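Local coordinates for uncharacterized protein (Acinetobacter baumannii, PDB 5D66) that is of unknown function but folds as an ankyrin repeat domain, a stack of paired helices of the kind that commonly binds other proteins, at residues T104-A109 with T120-G125; V126-V131 with A162-N167; T38-A43 with M54-G59. One frame throughout, in Å; residues are numbered along the deposited sequence. Where two conformers were deposited one is given.

Interaction 1: residues T104-A109 with T120-G125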
ATOM      1  N   THR A 104       5.184  -4.868  -2.345  1.00  5.38           N
ATOM      2  CA  THR A 104       5.049  -3.446  -2.400  1.00  4.96           C
ATOM      3  C   THR A 104       3.686  -2.999  -1.871  1.00  5.00           C
ATOM      4  O   THR A 104       2.825  -3.827  -1.616  1.00  6.15           O
ATOM      5  CB  THR A 104       5.153  -2.991  -3.854  1.00  5.42           C
ATOM      6  OG1 THR A 104       4.017  -3.552  -4.523  1.00  5.82           O
ATOM      7  CG2 THR A 104       6.421  -3.369  -4.544  1.00  6.14           C
ATOM      8  N   ALA A 105       3.481  -1.692  -1.754  1.00  5.48           N
ATOM      9  CA  ALA A 105       2.165  -1.175  -1.363  1.00  5.56           C
ATOM     10  C   ALA A 105       1.082  -1.513  -2.396  1.00  5.28           C
ATOM     11  O   ALA A 105      -0.098  -1.550  -2.084  1.00  6.42           O
ATOM     12  CB  ALA A 105       2.234   0.332  -1.113  1.00  6.39           C
ATOM     13  N   LEU A 106       1.496  -1.669  -3.655  1.00  4.77           N
ATOM     14  CA  LEU A 106       0.565  -1.947  -4.725  1.00  5.01           C
ATOM     15  C   LEU A 106      -0.104  -3.281  -4.619  1.00  4.78           C
ATOM     16  O   LEU A 106      -1.272  -3.429  -5.008  1.00  5.57           O
ATOM     17  CB  LEU A 106       1.282  -1.817  -6.077  1.00  4.85           C
ATOM     18  CG  LEU A 106       0.544  -2.119  -7.313  1.00  5.28           C
ATOM     19  CD1 LEU A 106      -0.720  -1.184  -7.446  1.00  5.84           C
ATOM     20  CD2 LEU A 106       1.396  -1.970  -8.530  1.00  6.81           C
ATOM     21  N   ILE A 107       0.605  -4.294  -4.172  1.00  4.65           N
ATOM     22  CA  ILE A 107       0.069  -5.667  -4.166  1.00  4.58           C
ATOM     23  C   ILE A 107      -1.169  -5.763  -3.242  1.00  5.11           C
ATOM     24  O   ILE A 107      -2.233  -6.224  -3.710  1.00  5.30           O
ATOM     25  CB  ILE A 107       1.139  -6.719  -3.898  1.00  4.83           C
ATOM     26  CG1 ILE A 107       2.183  -6.683  -5.029  1.00  5.32           C
ATOM     27  CG2 ILE A 107       0.455  -8.093  -3.841  1.00  5.82           C
ATOM     28  CD1 ILE A 107       3.300  -7.637  -4.860  1.00  5.73           C
ATOM     29  N   PRO A 108      -1.114  -5.313  -1.977  1.00  4.92           N
ATOM     30  CA  PRO A 108      -2.333  -5.363  -1.151  1.00  5.27           C
ATOM     31  C   PRO A 108      -3.418  -4.451  -1.650  1.00  4.99           C
ATOM     32  O   PRO A 108      -4.616  -4.751  -1.506  1.00  5.83           O
ATOM     33  CB  PRO A 108      -1.838  -5.025   0.248  1.00  6.08           C
ATOM     34  CG  PRO A 108      -0.561  -4.259   0.022  1.00  6.94           C
ATOM     35  CD  PRO A 108       0.056  -4.980  -1.144  1.00  5.70           C
ATOM     36  N   ALA A 109      -3.084  -3.307  -2.257  1.00  5.22           N
ATOM     37  CA  ALA A 109      -4.100  -2.424  -2.810  1.00  6.11           C
ATOM     38  C   ALA A 109      -4.876  -3.167  -3.898  1.00  5.71           C
ATOM     39  O   ALA A 109      -6.120  -3.101  -3.964  1.00  6.07           O
ATOM     40  CB  ALA A 109      -3.463  -1.182  -3.342  1.00  6.18           C
ATOM     41  N   THR A 120      -3.161   5.310  -8.322  1.00  4.98           N
ATOM     42  CA  THR A 120      -2.209   6.224  -7.715  1.00  5.43           C
ATOM     43  C   THR A 120      -0.825   5.622  -7.636  1.00  4.83           C
ATOM     44  O   THR A 120       0.181   6.298  -7.947  1.00  5.96           O
ATOM     45  CB  THR A 120      -2.724   6.661  -6.353  1.00  6.46           C
ATOM     46  OG1 THR A 120      -3.965   7.416  -6.511  1.00  7.91           O
ATOM     47  CG2 THR A 120      -1.742   7.544  -5.584  1.00  7.82           C
ATOM     48  N   LEU A 121      -0.728   4.394  -7.171  1.00  4.58           N
ATOM     49  CA  LEU A 121       0.549   3.715  -7.041  1.00  4.77           C
ATOM     50  C   LEU A 121       1.199   3.397  -8.366  1.00  4.37           C
ATOM     51  O   LEU A 121       2.405   3.490  -8.498  1.00  5.30           O
ATOM     52  CB  LEU A 121       0.407   2.500  -6.136  1.00  4.76           C
ATOM     53  CG  LEU A 121       0.119   2.840  -4.650  1.00  5.31           C
ATOM     54  CD1 LEU A 121      -0.269   1.544  -3.932  1.00  5.98           C
ATOM     55  CD2 LEU A 121       1.265   3.445  -3.954  1.00  6.15           C
ATOM     56  N   ILE A 122       0.388   2.981  -9.363  1.00  4.67           N
ATOM     57  CA  ILE A 122       0.903   2.817 -10.702  1.00  5.30           C
ATOM     58  C   ILE A 122       1.521   4.128 -11.204  1.00  5.30           C
ATOM     59  O   ILE A 122       2.641   4.146 -11.728  1.00  5.61           O
ATOM     60  CB  ILE A 122      -0.179   2.311 -11.667  1.00  5.96           C
ATOM     61  CG1 ILE A 122      -0.526   0.843 -11.366  1.00  6.22           C
ATOM     62  CG2 ILE A 122       0.273   2.464 -13.095  1.00  7.05           C
ATOM     63  CD1 ILE A 122      -1.777   0.382 -12.103  1.00  6.75           C
ATOM     64  N   ALA A 123       0.769   5.209 -11.060  1.00  5.43           N
ATOM     65  CA  ALA A 123       1.215   6.522 -11.533  1.00  6.13           C
ATOM     66  C   ALA A 123       2.502   6.964 -10.846  1.00  5.83           C
ATOM     67  O   ALA A 123       3.336   7.630 -11.479  1.00  7.14           O
ATOM     68  CB  ALA A 123       0.144   7.582 -11.334  1.00  7.01           C
ATOM     69  N   ALA A 124       2.653   6.625  -9.557  1.00  5.67           N
ATOM     70  CA  ALA A 124       3.839   6.985  -8.824  1.00  5.91           C
ATOM     71  C   ALA A 124       5.110   6.244  -9.239  1.00  4.93           C
ATOM     72  O   ALA A 124       6.204   6.712  -8.987  1.00  6.12           O
ATOM     73  CB  ALA A 124       3.623   6.767  -7.318  1.00  6.53           C
ATOM     74  N   GLY A 125       4.921   5.057  -9.837  1.00  5.08           N
ATOM     75  CA  GLY A 125       6.039   4.230 -10.266  1.00  5.37           C
ATOM     76  C   GLY A 125       6.289   2.992  -9.489  1.00  5.22           C
ATOM     77  O   GLY A 125       7.368   2.406  -9.649  1.00  5.47           O
TER
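Leu121 carries this contact: one of its methyls is set against Ala105 and Leu106, and 80 of the 187 Å² buried belong to this one residue. CG lies anti to the carbonyl carbon (chi1 -68°), and a nearly extended chi2 of 169° sends CD1 straight at the facing segment. There the methyl meets main chain as much as side chain. Leu121 CD1 is 3.6 Å from the carbonyl O of Ala105 and 3.7 Å from the CA of Leu106. To its flanks, Leu121 CD1 lies 4.0 Å from Ala105 CB. One turn further on, Ala109 CB is 4.2 Å from Leu121 CD1. These small alanine side chains are consistent with the close approach of the backbones, whose CA atoms in Leu106 and Leu121 are 6.1 Å apart. Leu106 answers in the opposite direction. With CG anti to the backbone N (chi1 177°), it slides past Leu121 rather than meeting it tip to tip, and its CD1 reaches the CB of Leu121 at 4.1 Å. The same CD1 makes a looser touch with CG1 of Ile122, whose side chain also packs on helix 150-162. Thr104, Ala105 and Leu106 begin a Thr-Ala-Leu-Ile run, the counterpart of the Thr-Pro-Leu-His signature of ankyrin repeats, in a helix-turn-helix closed at Gly125 by a Schellman motif. Here Thr104 OG1 takes a weak capping bond from Leu106 N (3.3 Å), outside the interface. Tyr73 of helix 72-79 touches both Ala105 and Leu121. No hydrogen bond links the two segments; what joins them is close contact of aliphatic groups with one another and with main-chain atoms, so the contact depends on a close, nonpolar fit.

Interaction 2: residues V126-V131 with A162-N167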
ATOM      1  N   VAL A 126       5.393   2.534  -8.627  1.00  4.90           N
ATOM      2  CA  VAL A 126       5.631   1.241  -7.968  1.00  5.04           C
ATOM      3  C   VAL A 126       5.761   0.176  -9.063  1.00  4.75           C
ATOM      4  O   VAL A 126       4.960   0.129  -9.995  1.00  5.75           O
ATOM      5  CB  VAL A 126       4.489   0.928  -6.982  1.00  5.09           C
ATOM      6  CG1 VAL A 126       4.750  -0.429  -6.329  1.00  5.26           C
ATOM      7  CG2 VAL A 126       4.399   1.982  -5.865  1.00  6.08           C
ATOM      8  N   ASN A 127       6.699  -0.747  -8.889  1.00  4.73           N
ATOM      9  CA  ASN A 127       7.002  -1.743  -9.918  1.00  5.05           C
ATOM     10  C   ASN A 127       5.841  -2.732 -10.034  1.00  4.48           C
ATOM     11  O   ASN A 127       5.670  -3.609  -9.145  1.00  5.20           O
ATOM     12  CB  ASN A 127       8.281  -2.434  -9.528  1.00  5.08           C
ATOM     13  CG  ASN A 127       8.668  -3.594 -10.449  1.00  5.44           C
ATOM     14  OD1 ASN A 127       8.016  -3.862 -11.453  1.00  5.80           O
ATOM     15  ND2 ASN A 127       9.700  -4.294 -10.070  1.00  7.10           N
ATOM     16  N   VAL A 128       5.101  -2.680 -11.122  1.00  4.90           N
ATOM     17  CA  VAL A 128       3.968  -3.560 -11.311  1.00  4.79           C
ATOM     18  C   VAL A 128       4.375  -5.027 -11.377  1.00  4.91           C
ATOM     19  O   VAL A 128       3.538  -5.920 -11.162  1.00  5.51           O
ATOM     20  CB  VAL A 128       3.138  -3.172 -12.545  1.00  5.53           C
ATOM     21  CG1 VAL A 128       2.469  -1.832 -12.344  1.00  5.92           C
ATOM     22  CG2 VAL A 128       3.932  -3.226 -13.810  1.00  6.02           C
ATOM     23  N   ASN A 129       5.622  -5.325 -11.734  1.00  4.61           N
ATOM     24  CA  ASN A 129       6.092  -6.692 -11.877  1.00  5.14           C
ATOM     25  C   ASN A 129       6.738  -7.311 -10.601  1.00  5.28           C
ATOM     26  O   ASN A 129       7.258  -8.403 -10.643  1.00  6.53           O
ATOM     27  CB  ASN A 129       7.040  -6.821 -13.066  1.00  5.29           C
ATOM     28  CG  ASN A 129       6.303  -6.699 -14.379  1.00  5.56           C
ATOM     29  OD1 ASN A 129       5.150  -7.118 -14.518  1.00  5.98           O
ATOM     30  ND2 ASN A 129       6.963  -6.139 -15.378  1.00  5.87           N
ATOM     31  N   HIS A 130       6.668  -6.575  -9.490  1.00  5.48           N
ATOM     32  CA  HIS A 130       7.226  -7.098  -8.257  1.00  5.46           C
ATOM     33  C   HIS A 130       6.473  -8.337  -7.776  1.00  5.56           C
ATOM     34  O   HIS A 130       5.257  -8.404  -7.817  1.00  5.98           O
ATOM     35  CB  HIS A 130       7.111  -6.038  -7.155  1.00  5.76           C
ATOM     36  CG  HIS A 130       7.773  -6.360  -5.871  1.00  6.70           C
ATOM     37  ND1 HIS A 130       9.012  -5.896  -5.511  1.00 11.08           N
ATOM     38  CD2 HIS A 130       7.297  -7.052  -4.832  1.00  7.17           C
ATOM     39  CE1 HIS A 130       9.292  -6.398  -4.312  1.00 11.87           C
ATOM     40  NE2 HIS A 130       8.300  -7.159  -3.915  1.00  9.36           N
ATOM     41  N   VAL A 131       7.230  -9.323  -7.323  1.00  5.82           N
ATOM     42  CA  VAL A 131       6.707 -10.586  -6.818  1.00  5.90           C
ATOM     43  C   VAL A 131       6.957 -10.706  -5.304  1.00  6.36           C
ATOM     44  O   VAL A 131       8.067 -10.554  -4.819  1.00  7.07           O
ATOM     45  CB  VAL A 131       7.412 -11.811  -7.496  1.00  6.42           C
ATOM     46  CG1 VAL A 131       6.775 -13.104  -7.047  1.00  8.32           C
ATOM     47  CG2 VAL A 131       7.360 -11.716  -9.001  1.00  8.22           C
ATOM     48  N   ALA A 162      -0.684  -0.370 -17.897  1.00  5.42           N
ATOM     49  CA  ALA A 162       0.543   0.208 -17.376  1.00  6.15           C
ATOM     50  C   ALA A 162       1.771  -0.578 -17.765  1.00  5.83           C
ATOM     51  O   ALA A 162       2.848  -0.055 -17.582  1.00  8.71           O
ATOM     52  CB  ALA A 162       0.448   0.367 -15.882  1.00  7.28           C
ATOM     53  N   GLY A 163       1.609  -1.818 -18.218  1.00  5.27           N
ATOM     54  CA  GLY A 163       2.741  -2.598 -18.627  1.00  5.63           C
ATOM     55  C   GLY A 163       3.100  -3.799 -17.782  1.00  5.03           C
ATOM     56  O   GLY A 163       4.195  -4.283 -17.921  1.00  6.08           O
ATOM     57  N   ALA A 164       2.191  -4.243 -16.930  1.00  4.98           N
ATOM     58  CA  ALA A 164       2.456  -5.437 -16.158  1.00  5.27           C
ATOM     59  C   ALA A 164       2.590  -6.609 -17.150  1.00  5.37           C
ATOM     60  O   ALA A 164       1.783  -6.803 -18.053  1.00  7.35           O
ATOM     61  CB  ALA A 164       1.346  -5.730 -15.182  1.00  5.99           C
ATOM     62  N   ASN A 165       3.555  -7.483 -16.884  1.00  5.35           N
ATOM     63  CA  ASN A 165       3.782  -8.649 -17.705  1.00  6.39           C
ATOM     64  C   ASN A 165       2.660  -9.649 -17.442  1.00  6.18           C
ATOM     65  O   ASN A 165       2.533 -10.144 -16.331  1.00  7.18           O
ATOM     66  CB  ASN A 165       5.150  -9.225 -17.357  1.00  6.99           C
ATOM     67  CG  ASN A 165       5.544 -10.400 -18.205  1.00  7.99           C
ATOM     68  OD1 ASN A 165       4.697 -11.080 -18.781  1.00  8.84           O
ATOM     69  ND2 ASN A 165       6.844 -10.671 -18.289  1.00  9.11           N
ATOM     70  N   PRO A 166       1.836  -9.982 -18.438  1.00  6.81           N
ATOM     71  CA  PRO A 166       0.723 -10.876 -18.190  1.00  7.84           C
ATOM     72  C   PRO A 166       1.097 -12.334 -18.080  1.00  7.95           C
ATOM     73  O   PRO A 166       0.240 -13.161 -17.810  1.00 10.42           O
ATOM     74  CB  PRO A 166      -0.124 -10.662 -19.414  1.00  9.04           C
ATOM     75  CG  PRO A 166       0.886 -10.409 -20.533  1.00  8.63           C
ATOM     76  CD  PRO A 166       1.895  -9.528 -19.829  1.00  8.39           C
ATOM     77  N   ASN A 167       2.388 -12.658 -18.295  1.00  7.65           N
ATOM     78  CA  ASN A 167       2.894 -14.017 -18.264  1.00  8.77           C
ATOM     79  C   ASN A 167       3.731 -14.362 -17.072  1.00  9.25           C
ATOM     80  O   ASN A 167       4.308 -15.440 -17.033  1.00 16.39           O
ATOM     81  CB  ASN A 167       3.612 -14.309 -19.601  1.00  9.46           C
ATOM     82  CG  ASN A 167       2.601 -14.308 -20.748  1.00 10.35           C
ATOM     83  OD1 ASN A 167       1.578 -14.948 -20.627  1.00 14.15           O
ATOM     84  ND2 ASN A 167       2.843 -13.572 -21.804  1.00 11.68           N
TER
HETATM   85  O   HOH W   1       2.830  -8.981 -13.833  1.00  7.84           O
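Two successive loops of the ankyrin stack, each leaving the C-terminal end of a helix, are tied together here through an asparagine side chain. Asn129 OD1 accepts from the backbone N of Asn165 at 2.9 Å, along an almost straight N-H line (175°). The donor lies in the carbonyl plane on a lone pair, which fixes how the amide is turned. CG of Asn129 stands anti to its own carbonyl carbon (chi1 -71°), and this swings OD1 across to the neighbouring loop. A water also donates to OD1 and, with its second bond, to Asn165 O at 2.8 Å; OD1 therefore receives two bonds, and the water bridges it to the carbonyl O of the same residue whose N-H is bonded to OD1. Both loops carry Gly-X-Asn-X-Asn, a variant of the Gly-Ala-Asp-Val-Asn consensus of ankyrin repeats, in which Asn127 corresponds to Asn165. Each forms an Asx turn: Asn127 OD1 takes the N-H of Asn129 at 2.8 Å, and Asn165 OD1 that of Asn167, the donor in both cases standing above the carbonyl plane. The first, inside a type I beta turn from Asn127 to His130, probably helps position Asn129. Beside the polar link, Val128 CG2 presses on Ala164 CA at 3.5 Å and lies 3.9 Å from Ala164 CB. Leu159 of helix 150-162 touches both Val128 and Ala164.

Interaction 3: residues T38-A43 with M54-G59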
ATOM      1  N   THR A  38       6.379   4.614  15.759  1.00  4.65           N
ATOM      2  CA  THR A  38       6.414   6.044  15.661  1.00  4.59           C
ATOM      3  C   THR A  38       4.992   6.636  15.816  1.00  4.90           C
ATOM      4  O   THR A  38       3.986   5.978  15.544  1.00  4.91           O
ATOM      5  CB  THR A  38       7.033   6.554  14.363  1.00  4.59           C
ATOM      6  OG1 THR A  38       6.133   6.260  13.307  1.00  5.13           O
ATOM      7  CG2 THR A  38       8.395   5.986  14.085  1.00  4.82           C
ATOM      8  N   ALA A  39       4.932   7.926  16.128  1.00  5.01           N
ATOM      9  CA  ALA A  39       3.678   8.599  16.258  1.00  5.05           C
ATOM     10  C   ALA A  39       2.963   8.662  14.899  1.00  5.23           C
ATOM     11  O   ALA A  39       1.732   8.539  14.814  1.00  5.57           O
ATOM     12  CB  ALA A  39       3.821   9.952  16.873  1.00  6.08           C
ATOM     13  N   LEU A  40       3.728   8.861  13.812  1.00  4.73           N
ATOM     14  CA  LEU A  40       3.098   8.842  12.497  1.00  4.80           C
ATOM     15  C   LEU A  40       2.508   7.457  12.181  1.00  4.51           C
ATOM     16  O   LEU A  40       1.441   7.377  11.585  1.00  4.56           O
ATOM     17  CB  LEU A  40       4.104   9.253  11.416  1.00  5.08           C
ATOM     18  CG  LEU A  40       3.578   9.152   9.973  1.00  5.05           C
ATOM     19  CD1 LEU A  40       2.357  10.040   9.745  1.00  5.56           C
ATOM     20  CD2 LEU A  40       4.676   9.483   8.965  1.00  5.28           C
HETATM   21  N   MSE A  41       3.167   6.373  12.582  1.00  4.53           N
HETATM   22  CA  MSE A  41       2.588   5.044  12.387  1.00  4.93           C
HETATM   23  C   MSE A  41       1.270   4.923  13.152  1.00  4.86           C
HETATM   24  O   MSE A  41       0.267   4.425  12.596  1.00  5.45           O
HETATM   25  CB  MSE A  41       3.563   3.979  12.777  1.00  4.81           C
HETATM   26  CG  MSE A  41       3.102   2.597  12.324  1.00  5.69           C
HETATM   27 SE   MSE A  41       3.036   2.334  10.383  0.75  4.51          SE
HETATM   28  CE  MSE A  41       1.144   2.147  10.109  1.00  8.19           C
ATOM     29  N   VAL A  42       1.221   5.414  14.399  1.00  5.14           N
ATOM     30  CA  VAL A  42      -0.007   5.412  15.193  1.00  5.30           C
ATOM     31  C   VAL A  42      -1.109   6.183  14.490  1.00  5.48           C
ATOM     32  O   VAL A  42      -2.255   5.713  14.355  1.00  5.84           O
ATOM     33  CB  VAL A  42       0.268   5.948  16.592  1.00  5.77           C
ATOM     34  CG1 VAL A  42      -1.014   6.144  17.373  1.00  6.69           C
ATOM     35  CG2 VAL A  42       1.218   5.008  17.344  1.00  6.45           C
ATOM     36  N   ALA A  43      -0.803   7.380  13.987  1.00  5.45           N
ATOM     37  CA  ALA A  43      -1.800   8.193  13.273  1.00  5.89           C
ATOM     38  C   ALA A  43      -2.286   7.477  12.032  1.00  5.56           C
ATOM     39  O   ALA A  43      -3.474   7.502  11.695  1.00  6.39           O
ATOM     40  CB  ALA A  43      -1.228   9.538  12.900  1.00  5.91           C
HETATM   41  N   MSE A  54       0.377  16.797   9.765  1.00  7.87           N
HETATM   42  CA  MSE A  54       1.233  17.622  10.610  0.80  8.44           C
HETATM   43  C   MSE A  54       2.563  16.928  10.862  1.00  7.35           C
HETATM   44  O   MSE A  54       3.622  17.545  10.809  1.00  8.62           O
HETATM   45  CB  MSE A  54       0.509  17.954  11.896  0.80  9.39           C
HETATM   46  CG  MSE A  54       1.292  18.866  12.798  0.80 11.90           C
HETATM   47 SE   MSE A  54       0.300  19.436  14.353  0.60 11.94          SE
HETATM   48  CE  MSE A  54      -0.544  20.907  13.486  0.80 15.99           C
ATOM     49  N   LEU A  55       2.515  15.639  11.126  1.00  6.61           N
ATOM     50  CA  LEU A  55       3.754  14.873  11.424  1.00  6.55           C
ATOM     51  C   LEU A  55       4.668  14.756  10.203  1.00  6.64           C
ATOM     52  O   LEU A  55       5.867  14.924  10.291  1.00  7.40           O
ATOM     53  CB  LEU A  55       3.407  13.502  12.001  1.00  6.15           C
ATOM     54  CG  LEU A  55       2.750  13.548  13.403  1.00  6.43           C
ATOM     55  CD1 LEU A  55       2.100  12.194  13.695  1.00  7.22           C
ATOM     56  CD2 LEU A  55       3.732  13.957  14.492  1.00  7.87           C
ATOM     57  N   ILE A  56       4.042  14.484   9.055  1.00  6.65           N
ATOM     58  CA  ILE A  56       4.773  14.430   7.784  1.00  7.08           C
ATOM     59  C   ILE A  56       5.376  15.785   7.428  1.00  7.24           C
ATOM     60  O   ILE A  56       6.561  15.806   7.045  1.00  8.28           O
ATOM     61  CB  ILE A  56       3.894  13.869   6.646  1.00  7.29           C
ATOM     62  CG1 ILE A  56       3.594  12.408   6.900  1.00  7.26           C
ATOM     63  CG2 ILE A  56       4.553  14.021   5.306  1.00  8.54           C
ATOM     64  CD1 ILE A  56       2.493  11.815   6.043  1.00  8.83           C
ATOM     65  N   GLU A  57       4.636  16.859   7.576  1.00  8.69           N
ATOM     66  CA  GLU A  57       5.196  18.165   7.258  1.00 10.03           C
ATOM     67  C   GLU A  57       6.395  18.513   8.173  1.00 10.43           C
ATOM     68  O   GLU A  57       7.322  19.210   7.766  1.00 13.06           O
ATOM     69  CB  GLU A  57       4.108  19.223   7.308  1.00 12.25           C
ATOM     70  CG  GLU A  57       3.148  19.175   6.138  1.00 16.84           C
ATOM     71  CD  GLU A  57       3.766  19.382   4.749  1.00 22.52           C
ATOM     72  OE1 GLU A  57       4.668  20.268   4.546  1.00 29.30           O
ATOM     73  OE2 GLU A  57       3.299  18.645   3.841  1.00 26.95           O
ATOM     74  N   ALA A  58       6.371  17.988   9.404  1.00 10.15           N
ATOM     75  CA  ALA A  58       7.423  18.233  10.364  1.00 10.59           C
ATOM     76  C   ALA A  58       8.604  17.241  10.211  1.00 10.36           C
ATOM     77  O   ALA A  58       9.524  17.294  10.963  1.00 14.51           O
ATOM     78  CB  ALA A  58       6.852  18.223  11.740  1.00 11.49           C
ATOM     79  N   GLY A  59       8.532  16.333   9.247  1.00  8.05           N
ATOM     80  CA  GLY A  59       9.636  15.480   8.885  1.00  8.19           C
ATOM     81  C   GLY A  59       9.612  14.036   9.332  1.00  7.66           C
ATOM     82  O   GLY A  59      10.625  13.324   9.215  1.00  8.18           O
TER
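Thr38 OG1 is gripped by one good bond, accepting from the backbone N of selenomethionine Met41 at 3.1 Å with an N-H line of 159°, and so caps helix 39-45 from the N-cap position. The residue opens a Thr-Ala-Leu-Met run, a variant of the Thr-Pro-Leu-His signature at the head of ankyrin helix pairs; the partner helix 49-57 ends in a Schellman motif at Gly59. No hydrogen bond crosses between the two segments, and the side-chain contacts are all apolar. Leu55, CG anti to the carbonyl carbon and chi2 164°, lays CD1 against the opposing backbone, 3.7 Å from Leu40 CA. The CB atoms of Ala39 and Ala43 flank that methyl, each 4.3 Å from Leu55 CD1. Leu40, its CG anti to the backbone N, leans the other way and crosses Ile56 obliquely. Neighbouring helices close in on the pair: Leu7 and Ala11 of helix 6-12 touch Ala39, and Pro72 of helix 72-79 touches Leu40. Both methyls of Leu40 reach one carbon of the isoleucine, Ile56 CG1, with CD2 at 3.7 Å and CD1 at 3.9 Å.

Interactions 1 and 3 are buried seams between adjacent antiparallel-paired helices at two points of the ankyrin stack, their centres 21 Å apart and without touch. Both are made of apolar side chains, with a leucine methyl against opposing backbone, but the leucine of 38-43 engages its isoleucine partner more closely than that of 104-109. Interaction 2 lies at the surface, joins successive loops instead of helices, and combines a side-chain-to-backbone bond and a bridging water with a small valine-alanine contact. It adjoins interaction 1: Val126 N probably bonds to Leu121 O, and Ile122 CG2 packs on Ala162 CB. Interactions 2 and 3 fall on opposite sides of the chain's centre, with centres about 31 Å apart.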